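Local coordinates for protein FAD-dependent pyridine nucleotide-disulphide oxidoreductase (Desulfovibrio vulgaris, PDB 3IWA) that probably uses a flavin (FAD) to pass electrons between a nicotinamide nucleotide and a substrate, as in pyridine nucleotide-disulphide oxidoreductases, at residues M133-D145 and D246-P258. Residues are numbered along the deposited sequence; the frame is centred on the assembly and turned at random.
Sequences MDLAGVTPVTNLD and DADLVILAAGVSP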
loop_
_atom_site.group_PDB
_atom_site.type_symbol
_atom_site.label_atom_id
_atom_site.label_comp_id
_atom_site.label_asym_id
_atom_site.label_seq_id
_atom_site.Cartn_x
_atom_site.Cartn_y
_atom_site.Cartn_z
ATOM N N MET A 133 17.438 26.406 -30.269
ATOM C CA MET A 133 17.514 25.798 -28.937
ATOM C C MET A 133 18.500 26.540 -28.013
ATOM O O MET A 133 18.830 26.042 -26.922
ATOM C CB MET A 133 17.858 24.301 -29.051
ATOM C CG MET A 133 16.633 23.421 -29.381
ATOM S SD MET A 133 15.469 23.265 -28.010
ATOM C CE MET A 133 13.928 23.031 -28.888
ATOM N N ASP A 134 18.955 27.718 -28.459
ATOM C CA ASP A 134 19.888 28.588 -27.723
ATOM C C ASP A 134 19.265 29.915 -27.300
ATOM O O ASP A 134 19.952 30.750 -26.728
ATOM C CB ASP A 134 21.146 28.883 -28.568
ATOM C CG ASP A 134 20.818 29.520 -29.939
ATOM O OD1 ASP A 134 21.473 30.536 -30.294
ATOM O OD2 ASP A 134 19.908 29.015 -30.652
ATOM N N LEU A 135 17.977 30.112 -27.568
ATOM C CA LEU A 135 17.341 31.396 -27.298
ATOM C C LEU A 135 17.052 31.540 -25.825
ATOM O O LEU A 135 16.874 30.552 -25.110
ATOM C CB LEU A 135 16.034 31.531 -28.075
ATOM C CG LEU A 135 16.132 31.558 -29.602
ATOM C CD1 LEU A 135 14.767 31.334 -30.181
ATOM C CD2 LEU A 135 16.741 32.879 -30.089
ATOM N N ALA A 136 17.005 32.778 -25.369
ATOM C CA ALA A 136 16.593 33.060 -24.007
ATOM C C ALA A 136 15.119 32.699 -23.938
ATOM O O ALA A 136 14.414 32.878 -24.923
ATOM C CB ALA A 136 16.800 34.529 -23.682
ATOM N N GLY A 137 14.670 32.177 -22.794
ATOM C CA GLY A 137 13.280 31.702 -22.624
ATOM C C GLY A 137 13.064 30.205 -22.834
ATOM O O GLY A 137 11.970 29.721 -22.645
ATOM N N VAL A 138 14.100 29.496 -23.267
ATOM C CA VAL A 138 14.062 28.062 -23.483
ATOM C C VAL A 138 14.692 27.387 -22.262
ATOM O O VAL A 138 15.919 27.394 -22.082
ATOM C CB VAL A 138 14.811 27.643 -24.776
ATOM C CG1 VAL A 138 14.758 26.141 -24.965
ATOM C CG2 VAL A 138 14.235 28.353 -26.010
ATOM N N THR A 139 13.842 26.800 -21.421
ATOM C CA THR A 139 14.268 26.389 -20.102
ATOM C C THR A 139 14.188 24.896 -19.870
ATOM O O THR A 139 13.098 24.363 -19.751
ATOM C CB THR A 139 13.417 27.041 -19.046
ATOM O OG1 THR A 139 13.090 28.364 -19.460
ATOM C CG2 THR A 139 14.157 27.068 -17.722
ATOM N N PRO A 140 15.354 24.237 -19.724
ATOM C CA PRO A 140 15.382 22.824 -19.404
ATOM C C PRO A 140 14.888 22.651 -17.986
ATOM O O PRO A 140 15.191 23.482 -17.139
ATOM C CB PRO A 140 16.878 22.478 -19.459
ATOM C CG PRO A 140 17.561 23.721 -18.985
ATOM C CD PRO A 140 16.666 24.872 -19.479
ATOM N N VAL A 141 14.108 21.607 -17.741
ATOM C CA VAL A 141 13.726 21.229 -16.373
ATOM C C VAL A 141 13.886 19.710 -16.229
ATOM O O VAL A 141 13.115 18.950 -16.806
ATOM C CB VAL A 141 12.283 21.686 -16.058
ATOM C CG1 VAL A 141 11.853 21.204 -14.667
ATOM C CG2 VAL A 141 12.195 23.207 -16.191
ATOM N N THR A 142 14.920 19.285 -15.502
ATOM C CA THR A 142 15.300 17.858 -15.424
ATOM C C THR A 142 14.844 17.152 -14.148
ATOM O O THR A 142 15.016 15.946 -14.003
ATOM C CB THR A 142 16.847 17.667 -15.510
ATOM O OG1 THR A 142 17.483 18.246 -14.345
ATOM C CG2 THR A 142 17.410 18.272 -16.811
ATOM N N ASN A 143 14.317 17.909 -13.203
ATOM C CA ASN A 143 13.875 17.338 -11.935
ATOM C C ASN A 143 12.871 18.265 -11.243
ATOM O O ASN A 143 12.723 19.440 -11.604
ATOM C CB ASN A 143 15.084 17.004 -11.025
ATOM C CG ASN A 143 15.847 18.248 -10.562
ATOM O OD1 ASN A 143 15.277 19.136 -9.938
ATOM N ND2 ASN A 143 17.142 18.297 -10.848
ATOM N N LEU A 144 12.185 17.707 -10.256
ATOM C CA LEU A 144 11.100 18.377 -9.557
ATOM C C LEU A 144 11.549 19.612 -8.790
ATOM O O LEU A 144 10.771 20.561 -8.621
ATOM C CB LEU A 144 10.445 17.392 -8.567
ATOM C CG LEU A 144 9.458 16.418 -9.172
ATOM C CD1 LEU A 144 8.680 15.745 -8.034
ATOM C CD2 LEU A 144 8.492 17.199 -10.096
ATOM N N ASP A 145 12.788 19.593 -8.299
ATOM C CA ASP A 145 13.370 20.768 -7.640
ATOM C C ASP A 145 13.534 21.891 -8.622
ATOM O O ASP A 145 13.266 23.042 -8.304
ATOM C CB ASP A 145 14.749 20.460 -7.037
ATOM C CG ASP A 145 14.667 19.684 -5.726
ATOM O OD1 ASP A 145 13.533 19.465 -5.216
ATOM O OD2 ASP A 145 15.753 19.302 -5.211
ATOM N N ASP A 246 2.798 30.435 -30.732
ATOM C CA ASP A 246 3.487 31.528 -30.056
ATOM C C ASP A 246 3.890 31.068 -28.644
ATOM O O ASP A 246 3.058 30.532 -27.905
ATOM C CB ASP A 246 2.586 32.780 -29.953
ATOM C CG ASP A 246 2.273 33.428 -31.313
ATOM O OD1 ASP A 246 3.204 33.710 -32.100
ATOM O OD2 ASP A 246 1.081 33.700 -31.557
ATOM N N ALA A 247 5.146 31.293 -28.284
ATOM C CA ALA A 247 5.615 31.050 -26.932
ATOM C C ALA A 247 6.702 32.029 -26.548
ATOM O O ALA A 247 7.694 32.127 -27.242
ATOM C CB ALA A 247 6.161 29.634 -26.796
ATOM N N ASP A 248 6.525 32.721 -25.424
ATOM C CA ASP A 248 7.616 33.475 -24.814
ATOM C C ASP A 248 8.342 32.657 -23.741
ATOM O O ASP A 248 9.374 33.063 -23.234
ATOM C CB ASP A 248 7.139 34.839 -24.259
ATOM C CG ASP A 248 5.845 34.742 -23.453
ATOM O OD1 ASP A 248 5.865 34.891 -22.210
ATOM O OD2 ASP A 248 4.791 34.541 -24.060
ATOM N N LEU A 249 7.779 31.517 -23.373
ATOM C CA LEU A 249 8.465 30.529 -22.499
ATOM C C LEU A 249 8.286 29.143 -23.116
ATOM O O LEU A 249 7.171 28.746 -23.428
ATOM C CB LEU A 249 7.869 30.532 -21.083
ATOM C CG LEU A 249 8.460 29.550 -20.063
ATOM C CD1 LEU A 249 9.849 29.976 -19.614
ATOM C CD2 LEU A 249 7.537 29.417 -18.872
ATOM N N VAL A 250 9.394 28.432 -23.267
ATOM C CA VAL A 250 9.408 27.064 -23.730
ATOM C C VAL A 250 10.138 26.187 -22.704
ATOM O O VAL A 250 11.317 26.414 -22.393
ATOM C CB VAL A 250 10.090 26.948 -25.102
ATOM C CG1 VAL A 250 10.216 25.508 -25.505
ATOM C CG2 VAL A 250 9.314 27.769 -26.146
ATOM N N ILE A 251 9.415 25.213 -22.165
ATOM C CA ILE A 251 9.952 24.291 -21.176
ATOM C C ILE A 251 10.397 23.014 -21.891
ATOM O O ILE A 251 9.613 22.391 -22.593
ATOM C CB ILE A 251 8.887 23.956 -20.122
ATOM C CG1 ILE A 251 8.291 25.230 -19.508
ATOM C CG2 ILE A 251 9.460 23.124 -19.022
ATOM C CD1 ILE A 251 9.261 26.000 -18.652
ATOM N N LEU A 252 11.668 22.665 -21.755
ATOM C CA LEU A 252 12.184 21.391 -22.240
ATOM C C LEU A 252 12.053 20.324 -21.129
ATOM O O LEU A 252 12.735 20.391 -20.099
ATOM C CB LEU A 252 13.648 21.517 -22.696
ATOM C CG LEU A 252 13.964 22.509 -23.825
ATOM C CD1 LEU A 252 15.407 22.321 -24.265
ATOM C CD2 LEU A 252 13.030 22.394 -25.025
ATOM N N ALA A 253 11.156 19.370 -21.362
ATOM C CA ALA A 253 10.803 18.306 -20.427
ATOM C C ALA A 253 10.640 17.049 -21.252
ATOM O O ALA A 253 9.644 16.350 -21.140
ATOM C CB ALA A 253 9.486 18.623 -19.719
ATOM N N ALA A 254 11.618 16.772 -22.091
ATOM C CA ALA A 254 11.523 15.662 -23.024
ATOM C C ALA A 254 12.521 14.589 -22.676
ATOM O O ALA A 254 13.039 13.917 -23.564
ATOM C CB ALA A 254 11.753 16.146 -24.468
ATOM N N GLY A 255 12.797 14.423 -21.392
ATOM C CA GLY A 255 13.703 13.360 -20.969
ATOM C C GLY A 255 15.152 13.826 -20.861
ATOM O O GLY A 255 15.545 14.868 -21.402
ATOM N N VAL A 256 15.948 13.018 -20.180
ATOM C CA VAL A 256 17.228 13.443 -19.670
ATOM C C VAL A 256 18.299 12.426 -19.959
ATOM O O VAL A 256 18.006 11.267 -20.236
ATOM C CB VAL A 256 17.136 13.645 -18.152
ATOM C CG1 VAL A 256 15.994 14.640 -17.819
ATOM C CG2 VAL A 256 16.942 12.287 -17.414
ATOM N N SER A 257 19.547 12.879 -19.929
ATOM C CA SER A 257 20.695 11.991 -20.015
ATOM C C SER A 257 21.551 12.239 -18.798
ATOM O O SER A 257 21.579 13.357 -18.291
ATOM C CB SER A 257 21.508 12.232 -21.288
ATOM O OG SER A 257 21.232 11.217 -22.254
ATOM N N PRO A 258 22.242 11.197 -18.317
ATOM C CA PRO A 258 23.087 11.379 -17.159
ATOM C C PRO A 258 24.211 12.380 -17.440
ATOM O O PRO A 258 24.864 12.299 -18.474
ATOM C CB PRO A 258 23.649 9.967 -16.907
ATOM C CG PRO A 258 22.754 9.052 -17.595
ATOM C CD PRO A 258 22.237 9.796 -18.771
#
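The backbones of G137–V141 and L249–A253 run side by side as parallel strands, with V138, P140, V250 and L252 on one face and T139 and I251 on the other. Four backbone hydrogen bonds join the strands. T139 N gives the shortest, to V250 O at 2.7 Å, and V250 N in turn reaches G137 O in a virtually straight bond (179° at the hydrogen). L252 N meets T139 O from above the carbonyl plane, whereas V141 N lies in the plane of the L252 carbonyl, 3.0 Å from L252 O.

L252 dominates the first face. Its CG sits 3.9 Å from V138 CG1, the branch placed anti to the backbone N (chi1 180°), while CD1 and CD2 fork against M133: SD lies 3.9 Å from L252 CD1, a bend at chi2 (-71°) turns the M133 chain toward L252, and CE also touches CD2. On the second face, V141 CG2 rests on I251 CG2, and L249 CD1 comes 3.6 Å from T139 OG1. Beyond the ribbon, T142 CB packs on V256 CG1 at 3.9 Å.

Strand 138-140 is the outermost strand of a parallel five-stranded sheet, probably the nicotinamide-nucleotide-binding Rossmann-like domain, with 249-252 lying between it and strand 161-165. Strand 235-240 covers V250, N143 caps helix 144-153 through E146 N, and strand 256-258 leaves to pair antiparallel with strand 123-125.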